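Local structure of CobC (Shigella flexneri 2a, 6NRU) at residues Arg10-Thr14 with Arg175-Gly179; Ala38-His42 with Thr64-Ser70; Ser56-Ala61 with Ile149-Gln153. The protein hydrolyses the phosphate from alpha-ribazole 5'-phosphate and probably also from adenosylcobalamin 5'-phosphate, probably in the assembly of the nucleotide loop of vitamin B12. All coordinates share one frame. Residue numbers count along the deposited sequence, not the author numbering.

Contact 1: residues Arg10-Thr14 with Arg175-Gly179. With SO4 (sulfate ion), chain N.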
loop_
_atom_site.group_PDB
_atom_site.type_symbol
_atom_site.label_atom_id
_atom_site.label_comp_id
_atom_site.label_asym_id
_atom_site.label_seq_id
_atom_site.Cartn_x
_atom_site.Cartn_y
_atom_site.Cartn_z
ATOM N N ARG A 10 2.652 3.356 3.749
ATOM C CA ARG A 10 1.328 2.788 3.935
ATOM C C ARG A 10 0.491 3.754 4.762
ATOM O O ARG A 10 1.001 4.406 5.676
ATOM C CB ARG A 10 1.423 1.426 4.626
ATOM C CG ARG A 10 0.100 0.823 5.071
ATOM C CD ARG A 10 0.354 -0.343 6.013
ATOM N NE ARG A 10 -0.869 -0.935 6.549
ATOM C CZ ARG A 10 -0.880 -1.878 7.486
ATOM N NH1 ARG A 10 0.262 -2.329 7.984
ATOM N NH2 ARG A 10 -2.030 -2.371 7.925
ATOM N N HIS A 11 -0.794 3.856 4.420
ATOM C CA HIS A 11 -1.691 4.767 5.116
ATOM C C HIS A 11 -1.761 4.434 6.607
ATOM O O HIS A 11 -1.518 3.302 7.034
ATOM C CB HIS A 11 -3.089 4.705 4.505
ATOM C CG HIS A 11 -3.753 3.372 4.656
ATOM N ND1 HIS A 11 -4.375 2.977 5.821
ATOM C CD2 HIS A 11 -3.888 2.342 3.790
ATOM C CE1 HIS A 11 -4.865 1.761 5.665
ATOM N NE2 HIS A 11 -4.583 1.353 4.441
ATOM N N GLY A 12 -2.109 5.443 7.398
ATOM C CA GLY A 12 -2.154 5.300 8.837
ATOM C C GLY A 12 -3.279 4.391 9.301
ATOM O O GLY A 12 -4.050 3.831 8.520
ATOM N N GLU A 13 -3.365 4.248 10.624
ATOM C CA GLU A 13 -4.379 3.396 11.231
ATOM C C GLU A 13 -5.778 3.877 10.865
ATOM O O GLU A 13 -6.029 5.078 10.739
ATOM C CB GLU A 13 -4.211 3.376 12.752
ATOM C CG GLU A 13 -5.154 2.426 13.474
ATOM C CD GLU A 13 -5.231 2.693 14.968
ATOM O OE1 GLU A 13 -5.680 3.790 15.361
ATOM O OE2 GLU A 13 -4.840 1.801 15.748
ATOM N N THR A 14 -6.690 2.925 10.683
ATOM C CA THR A 14 -8.076 3.215 10.350
ATOM C C THR A 14 -8.993 2.498 11.333
ATOM O O THR A 14 -8.567 1.629 12.100
ATOM C CB THR A 14 -8.407 2.803 8.909
ATOM O OG1 THR A 14 -8.232 1.389 8.762
ATOM C CG2 THR A 14 -7.499 3.519 7.924
ATOM N N ARG A 175 6.352 -7.256 5.709
ATOM C CA ARG A 175 5.199 -6.541 6.237
ATOM C C ARG A 175 5.501 -5.049 6.302
ATOM O O ARG A 175 6.519 -4.634 6.865
ATOM C CB ARG A 175 4.828 -7.076 7.618
ATOM C CG ARG A 175 3.806 -8.201 7.585
ATOM C CD ARG A 175 2.789 -8.061 8.709
ATOM N NE ARG A 175 3.204 -8.759 9.925
ATOM C CZ ARG A 175 3.529 -8.157 11.065
ATOM N NH1 ARG A 175 3.489 -6.833 11.156
ATOM N NH2 ARG A 175 3.892 -8.878 12.117
ATOM N N VAL A 176 4.621 -4.241 5.719
ATOM C CA VAL A 176 4.784 -2.790 5.674
ATOM C C VAL A 176 3.922 -2.179 6.771
ATOM O O VAL A 176 2.700 -2.371 6.794
ATOM C CB VAL A 176 4.416 -2.227 4.294
ATOM C CG1 VAL A 176 4.486 -0.710 4.308
ATOM C CG2 VAL A 176 5.343 -2.797 3.230
ATOM N N ASP A 177 4.556 -1.429 7.668
ATOM C CA ASP A 177 3.943 -0.957 8.900
ATOM C C ASP A 177 3.373 0.449 8.755
ATOM O O ASP A 177 3.784 1.233 7.896
ATOM C CB ASP A 177 4.958 -0.976 10.043
ATOM C CG ASP A 177 5.312 -2.374 10.473
ATOM O OD1 ASP A 177 4.863 -3.333 9.811
ATOM O OD2 ASP A 177 6.036 -2.516 11.478
ATOM N N GLN A 178 2.420 0.759 9.629
ATOM C CA GLN A 178 1.813 2.078 9.685
ATOM C C GLN A 178 2.646 3.001 10.565
ATOM O O GLN A 178 3.247 2.575 11.553
ATOM C CB GLN A 178 0.379 1.990 10.210
ATOM C CG GLN A 178 -0.569 1.269 9.255
ATOM C CD GLN A 178 -1.944 1.039 9.847
ATOM O OE1 GLN A 178 -2.079 0.710 11.027
ATOM N NE2 GLN A 178 -2.977 1.198 9.026
ATOM N N GLY A 179 2.683 4.276 10.189
ATOM C CA GLY A 179 3.544 5.227 10.856
ATOM C C GLY A 179 5.002 5.125 10.478
ATOM O O GLY A 179 5.838 5.786 11.107
HETATM S S SO4 N . -5.230 -2.747 5.968
HETATM O O1 SO4 N . -5.280 -3.808 4.967
HETATM O O2 SO4 N . -6.134 -3.075 7.067
HETATM O O3 SO4 N . -3.869 -2.621 6.478
HETATM O O4 SO4 N . -5.636 -1.481 5.364
HETATM O O HOH W 1 4.518 2.559 5.741
#
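Two loops at the edge of the catalytic pocket come together here, their backbones nearest at Gly12 and Gln178, whose CA atoms are 5.2 Å apart. A water molecule links the main chains, accepting from Arg10 N (2.8 Å) and donating to Asp177 O (2.6 Å).

Arg10, His11 and Gly12 form the RHG signature of the histidine phosphatases. The fully extended Arg10 side chain reaches over to the other loop: CB lies 3.7 Å from Val176 CG1, NH1 donates to Val176 O (2.7 Å), and NH2 makes a very short bond of 2.4 Å to O3 of the sulfate. Arginine suits this place because its planar, many-donor end can be held by the protein while still facing an anion. Gln178 CG lies over one face of the guanidinium, 3.5 Å from Arg10 NE. Its amide NE2 bonds to Asn17, and weakly to His11 O at 3.2 Å.

His11, probably the residue phosphorylated at NE2 during turnover, is oriented by ND1, which donates to Gly12 O at 2.8 Å. That directs NE2 to the sulfate, with a weak bond to O4 (3.2 Å); the ion probably marks the phosphate site.

Segment 10-14 continues from the end of strand 5-10, while 175-179 leads toward its antiparallel neighbour, strand 181-187. Arg10 and Val176 both touch Leu156 of helix 153-163, and His11 rests against Arg60 and Thr64 of helix 59-69.

Contact 2: residues Ala38-His42 with Thr64-Ser70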
loop_
_atom_site.group_PDB
_atom_site.type_symbol
_atom_site.label_atom_id
_atom_site.label_comp_id
_atom_site.label_asym_id
_atom_site.label_seq_id
_atom_site.Cartn_x
_atom_site.Cartn_y
_atom_site.Cartn_z
ATOM N N ALA A 38 0.616 10.025 10.171
ATOM C CA ALA A 38 0.904 10.734 8.928
ATOM C C ALA A 38 1.563 12.079 9.202
ATOM O O ALA A 38 2.470 12.492 8.470
ATOM C CB ALA A 38 -0.379 10.913 8.116
ATOM N N GLN A 39 1.124 12.773 10.254
ATOM C CA GLN A 39 1.715 14.063 10.590
ATOM C C GLN A 39 3.174 13.908 10.994
ATOM O O GLN A 39 4.019 14.730 10.620
ATOM C CB GLN A 39 0.924 14.726 11.713
ATOM C CG GLN A 39 -0.389 15.337 11.274
ATOM C CD GLN A 39 -1.278 15.679 12.452
ATOM O OE1 GLN A 39 -1.086 15.168 13.558
ATOM N NE2 GLN A 39 -2.257 16.548 12.225
ATOM N N ASN A 40 3.484 12.868 11.770
ATOM C CA ASN A 40 4.872 12.593 12.115
ATOM C C ASN A 40 5.688 12.271 10.870
ATOM O O ASN A 40 6.833 12.717 10.735
ATOM C CB ASN A 40 4.937 11.445 13.125
ATOM C CG ASN A 40 6.325 11.252 13.703
ATOM O OD1 ASN A 40 7.115 12.192 13.789
ATOM N ND2 ASN A 40 6.630 10.024 14.108
ATOM N N LEU A 41 5.105 11.511 9.938
ATOM C CA LEU A 41 5.794 11.200 8.692
ATOM C C LEU A 41 6.082 12.455 7.880
ATOM O O LEU A 41 7.096 12.518 7.173
ATOM C CB LEU A 41 4.965 10.222 7.862
ATOM C CG LEU A 41 5.130 8.736 8.170
ATOM C CD1 LEU A 41 4.021 7.940 7.501
ATOM C CD2 LEU A 41 6.494 8.244 7.723
ATOM N N HIS A 42 5.201 13.455 7.959
ATOM C CA HIS A 42 5.440 14.704 7.246
ATOM C C HIS A 42 6.740 15.354 7.699
ATOM O O HIS A 42 7.528 15.830 6.873
ATOM C CB HIS A 42 4.274 15.665 7.455
ATOM C CG HIS A 42 4.650 17.103 7.283
ATOM N ND1 HIS A 42 4.871 17.670 6.047
ATOM C CD2 HIS A 42 4.862 18.084 8.191
ATOM C CE1 HIS A 42 5.194 18.942 6.200
ATOM N NE2 HIS A 42 5.196 19.219 7.492
ATOM N N THR A 64 -3.849 10.421 3.964
ATOM C CA THR A 64 -2.470 10.307 4.420
ATOM C C THR A 64 -1.541 11.166 3.570
ATOM O O THR A 64 -0.713 11.915 4.101
ATOM C CB THR A 64 -2.035 8.841 4.395
ATOM O OG1 THR A 64 -2.697 8.129 5.450
ATOM C CG2 THR A 64 -0.525 8.720 4.574
ATOM N N ALA A 65 -1.680 11.087 2.243
ATOM C CA ALA A 65 -0.803 11.850 1.362
ATOM C C ALA A 65 -0.942 13.350 1.586
ATOM O O ALA A 65 0.028 14.096 1.415
ATOM C CB ALA A 65 -1.091 11.500 -0.097
ATOM N N ARG A 66 -2.133 13.811 1.972
ATOM C CA ARG A 66 -2.308 15.224 2.287
ATOM C C ARG A 66 -1.508 15.612 3.524
ATOM O O ARG A 66 -0.834 16.649 3.537
ATOM C CB ARG A 66 -3.793 15.537 2.495
ATOM C CG ARG A 66 -4.542 16.005 1.249
ATOM C CD ARG A 66 -6.048 15.856 1.439
ATOM N NE ARG A 66 -6.452 16.170 2.808
ATOM C CZ ARG A 66 -7.472 15.599 3.442
ATOM N NH1 ARG A 66 -8.204 14.673 2.833
ATOM N NH2 ARG A 66 -7.758 15.951 4.690
ATOM N N LEU A 67 -1.562 14.783 4.568
ATOM C CA LEU A 67 -0.909 15.128 5.826
ATOM C C LEU A 67 0.606 15.041 5.712
ATOM O O LEU A 67 1.328 15.860 6.295
ATOM C CB LEU A 67 -1.421 14.218 6.939
ATOM C CG LEU A 67 -2.924 14.332 7.202
ATOM C CD1 LEU A 67 -3.429 13.159 8.028
ATOM C CD2 LEU A 67 -3.241 15.647 7.886
ATOM N N VAL A 68 1.111 14.054 4.973
ATOM C CA VAL A 68 2.551 13.955 4.774
ATOM C C VAL A 68 3.056 15.131 3.950
ATOM O O VAL A 68 4.125 15.688 4.225
ATOM C CB VAL A 68 2.908 12.607 4.122
ATOM C CG1 VAL A 68 4.414 12.481 3.942
ATOM C CG2 VAL A 68 2.374 11.453 4.961
ATOM N N LEU A 69 2.344 15.435 2.885
ATOM C CA LEU A 69 2.685 16.541 2.022
ATOM C C LEU A 69 2.520 17.921 2.618
ATOM O O LEU A 69 3.343 18.755 2.383
ATOM C CB LEU A 69 1.936 16.445 0.710
ATOM C CG LEU A 69 2.481 15.376 -0.219
ATOM C CD1 LEU A 69 2.258 15.786 -1.655
ATOM C CD2 LEU A 69 3.952 15.153 0.048
ATOM N N SER A 70 1.451 18.170 3.360
ATOM C CA SER A 70 1.224 19.485 3.969
ATOM C C SER A 70 1.192 20.646 2.955
ATOM O O SER A 70 0.410 20.629 2.019
ATOM C CB SER A 70 2.140 19.740 5.173
ATOM O OG SER A 70 2.072 21.063 5.630
HETATM O O HOH W 2 7.109 16.048 4.258
#
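This is a helix-helix contact on one face of the central sheet of the alpha/beta histidine phosphatase fold. Helix 32-44 belongs to the beta-alpha-beta crossover that joins strand 5-10 to the parallel strand 52-55, with strand 146-151 lying between them in the sheet; helix 59-69 follows strand 52-55. The two short segments run in roughly the same direction, with an angle of 37° between them (signed crossing angle -37°), and their axes approach to 7.4 Å.

Ala38, with only a methyl group, suits so close an approach: its CB meets Leu67 CB at 3.7 Å and Val68 CG2 at 4.2 Å. Leu41 CB lies 4.1 Å from the same Val68 CG2, and both Leu41 and Val68 also touch Ile9 of strand 5-10, so the helices share a hydrophobic floor on the sheet. Branched aliphatic residues fit this position between helix and sheet because they fill it without needing polar partners.

Farther along, the spacing narrows until His42 CA and Val68 CA are 3.9 Å apart, and the contact becomes polar. Val68 O belongs to the last turn of its helix, where carbonyls often look beyond the helix for donors. His42 supplies one: its ND1 donates to Val68 O at 2.8 Å, while Ser70 CB sits over one face of the imidazole, 3.3 Å from His42 CE1.

Contact 3: residues Ser56-Ala61 with Ile149-Gln153. With SO4 (sulfate ion), chain N.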
loop_
_atom_site.group_PDB
_atom_site.type_symbol
_atom_site.label_atom_id
_atom_site.label_comp_id
_atom_site.label_asym_id
_atom_site.label_seq_id
_atom_site.Cartn_x
_atom_site.Cartn_y
_atom_site.Cartn_z
ATOM N N SER A 56 -2.981 5.838 -4.105
ATOM C CA SER A 56 -4.145 5.030 -4.426
ATOM C C SER A 56 -5.402 5.896 -4.418
ATOM O O SER A 56 -5.423 7.004 -3.875
ATOM C CB SER A 56 -4.287 3.872 -3.439
ATOM O OG SER A 56 -5.226 4.174 -2.425
ATOM N N GLU A 57 -6.462 5.374 -5.042
ATOM C CA GLU A 57 -7.718 6.116 -5.114
ATOM C C GLU A 57 -8.389 6.231 -3.753
ATOM O O GLU A 57 -9.072 7.228 -3.485
ATOM C CB GLU A 57 -8.681 5.445 -6.095
ATOM C CG GLU A 57 -8.173 5.317 -7.512
ATOM C CD GLU A 57 -9.214 4.721 -8.438
ATOM O OE1 GLU A 57 -10.055 3.927 -7.961
ATOM O OE2 GLU A 57 -9.200 5.052 -9.640
ATOM N N LEU A 58 -8.217 5.228 -2.891
ATOM C CA LEU A 58 -8.963 5.174 -1.642
ATOM C C LEU A 58 -8.587 6.341 -0.739
ATOM O O LEU A 58 -7.411 6.686 -0.594
ATOM C CB LEU A 58 -8.712 3.842 -0.940
ATOM C CG LEU A 58 -8.952 2.609 -1.817
ATOM C CD1 LEU A 58 -8.824 1.346 -0.998
ATOM C CD2 LEU A 58 -10.317 2.678 -2.479
ATOM N N GLU A 59 -9.606 6.952 -0.127
ATOM C CA GLU A 59 -9.409 8.237 0.536
ATOM C C GLU A 59 -8.503 8.125 1.754
ATOM O O GLU A 59 -7.837 9.102 2.112
ATOM C CB GLU A 59 -10.758 8.841 0.923
ATOM C CG GLU A 59 -10.779 10.358 0.843
ATOM C CD GLU A 59 -10.524 10.862 -0.562
ATOM O OE1 GLU A 59 -9.904 11.937 -0.703
ATOM O OE2 GLU A 59 -10.948 10.186 -1.525
ATOM N N ARG A 60 -8.453 6.958 2.401
ATOM C CA ARG A 60 -7.538 6.803 3.526
ATOM C C ARG A 60 -6.091 6.991 3.090
ATOM O O ARG A 60 -5.264 7.473 3.872
ATOM C CB ARG A 60 -7.730 5.437 4.191
ATOM C CG ARG A 60 -7.323 4.244 3.343
ATOM C CD ARG A 60 -8.320 3.114 3.504
ATOM N NE ARG A 60 -7.682 1.802 3.492
ATOM C CZ ARG A 60 -8.213 0.722 2.928
ATOM N NH1 ARG A 60 -9.394 0.801 2.327
ATOM N NH2 ARG A 60 -7.567 -0.436 2.965
ATOM N N ALA A 61 -5.774 6.632 1.841
ATOM C CA ALA A 61 -4.440 6.873 1.307
ATOM C C ALA A 61 -4.258 8.334 0.920
ATOM O O ALA A 61 -3.189 8.912 1.146
ATOM C CB ALA A 61 -4.185 5.965 0.107
ATOM N N ILE A 149 5.245 6.930 -2.852
ATOM C CA ILE A 149 4.096 6.074 -3.122
ATOM C C ILE A 149 3.305 5.912 -1.832
ATOM O O ILE A 149 3.833 5.409 -0.832
ATOM C CB ILE A 149 4.522 4.707 -3.677
ATOM C CG1 ILE A 149 5.223 4.882 -5.023
ATOM C CG2 ILE A 149 3.316 3.787 -3.804
ATOM C CD1 ILE A 149 5.516 3.578 -5.724
ATOM N N VAL A 150 2.045 6.336 -1.856
ATOM C CA VAL A 150 1.135 6.201 -0.723
ATOM C C VAL A 150 0.104 5.146 -1.097
ATOM O O VAL A 150 -0.724 5.361 -1.991
ATOM C CB VAL A 150 0.461 7.532 -0.364
ATOM C CG1 VAL A 150 -0.322 7.396 0.933
ATOM C CG2 VAL A 150 1.495 8.647 -0.260
ATOM N N SER A 151 0.148 4.003 -0.414
ATOM C CA SER A 151 -0.725 2.892 -0.766
ATOM C C SER A 151 -1.083 2.055 0.456
ATOM O O SER A 151 -1.252 2.590 1.558
ATOM C CB SER A 151 -0.067 2.016 -1.835
ATOM O OG SER A 151 -1.004 1.124 -2.412
ATOM N N HIS A 152 -1.189 0.741 0.270
ATOM C CA HIS A 152 -1.708 -0.168 1.279
ATOM C C HIS A 152 -0.718 -1.297 1.526
ATOM O O HIS A 152 0.270 -1.463 0.805
ATOM C CB HIS A 152 -3.069 -0.733 0.857
ATOM C CG HIS A 152 -4.038 0.316 0.415
ATOM N ND1 HIS A 152 -4.952 0.891 1.271
ATOM C CD2 HIS A 152 -4.226 0.908 -0.788
ATOM C CE1 HIS A 152 -5.666 1.787 0.613
ATOM N NE2 HIS A 152 -5.246 1.817 -0.639
ATOM N N GLN A 153 -1.010 -2.084 2.562
ATOM C CA GLN A 153 -0.089 -3.128 2.999
ATOM C C GLN A 153 0.103 -4.191 1.920
ATOM O O GLN A 153 1.234 -4.587 1.618
ATOM C CB GLN A 153 -0.604 -3.756 4.295
ATOM C CG GLN A 153 0.482 -4.281 5.211
ATOM C CD GLN A 153 1.192 -5.481 4.627
ATOM O OE1 GLN A 153 2.419 -5.564 4.652
ATOM N NE2 GLN A 153 0.418 -6.418 4.083
HETATM S S SO4 N . -5.230 -2.747 5.968
HETATM O O1 SO4 N . -5.280 -3.808 4.967
HETATM O O2 SO4 N . -6.134 -3.075 7.067
HETATM O O3 SO4 N . -3.869 -2.621 6.478
HETATM O O4 SO4 N . -5.636 -1.481 5.364
#
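The contact belongs to the active-site pocket, whose bound sulfate probably marks the place of the substrate phosphate; Arg60 and His152 come to it from the two segments. Arg60 NH2 donates to O4 of the sulfate at 3.3 Å, while its NH1 is held by Gly24 O. Its guanidinium lies with one face over His152 ND1, 3.4 Å from NH2, close packing without a hydrogen bond. A long cationic side chain can thus reach the anion from the first turn of its helix.

His152 is steadied at its other nitrogen: NE2 and Ser56 OG share a hydrogen bond of 3.0 Å. Branch 1 histidine phosphatases characteristically build this site from two histidines and two arginines grouped near the C-terminal ends of the parallel strands, and His152 follows strand 146-151 directly. The main chain at Ser56 also pairs with strand 146-151, its N donating to Val150 O at 3.1 Å. Ser56 OG also accepts a weak bond from Leu58 N (3.2 Å). Beside the imidazole, Leu58 CD1 comes within 3.6 Å of His152 CE1. Deeper in, the small Ala61 lets helix 59-69 settle on the sheet, its CB 4.2 Å from Val150 CG1.

Contacts 1 and 3, centred about 10 Å apart, supply complementary parts of one active site: both bind the sulfate, contact 1 through Arg10 and His11, contact 3 through Arg60, His11 and Arg60 sharing O4. They meet where His11 CD2 packs 3.1 Å from His152 ND1, and where Val176 N bonds to Gln153 OE1 at 2.8 Å. The side chain of Glu84, probably the proton donor/acceptor, is about 3 Å from that of His152; about 5 Å separate the side chains of His11 and Glu84. Contact 2, centred about 12 Å from each, backs the site: Thr64 OG1 lies 3.5 Å from His11 CA, and Ala65 CB 3.9 Å from Val150 CG2. Contacts 2 and 3 share helix 59-69.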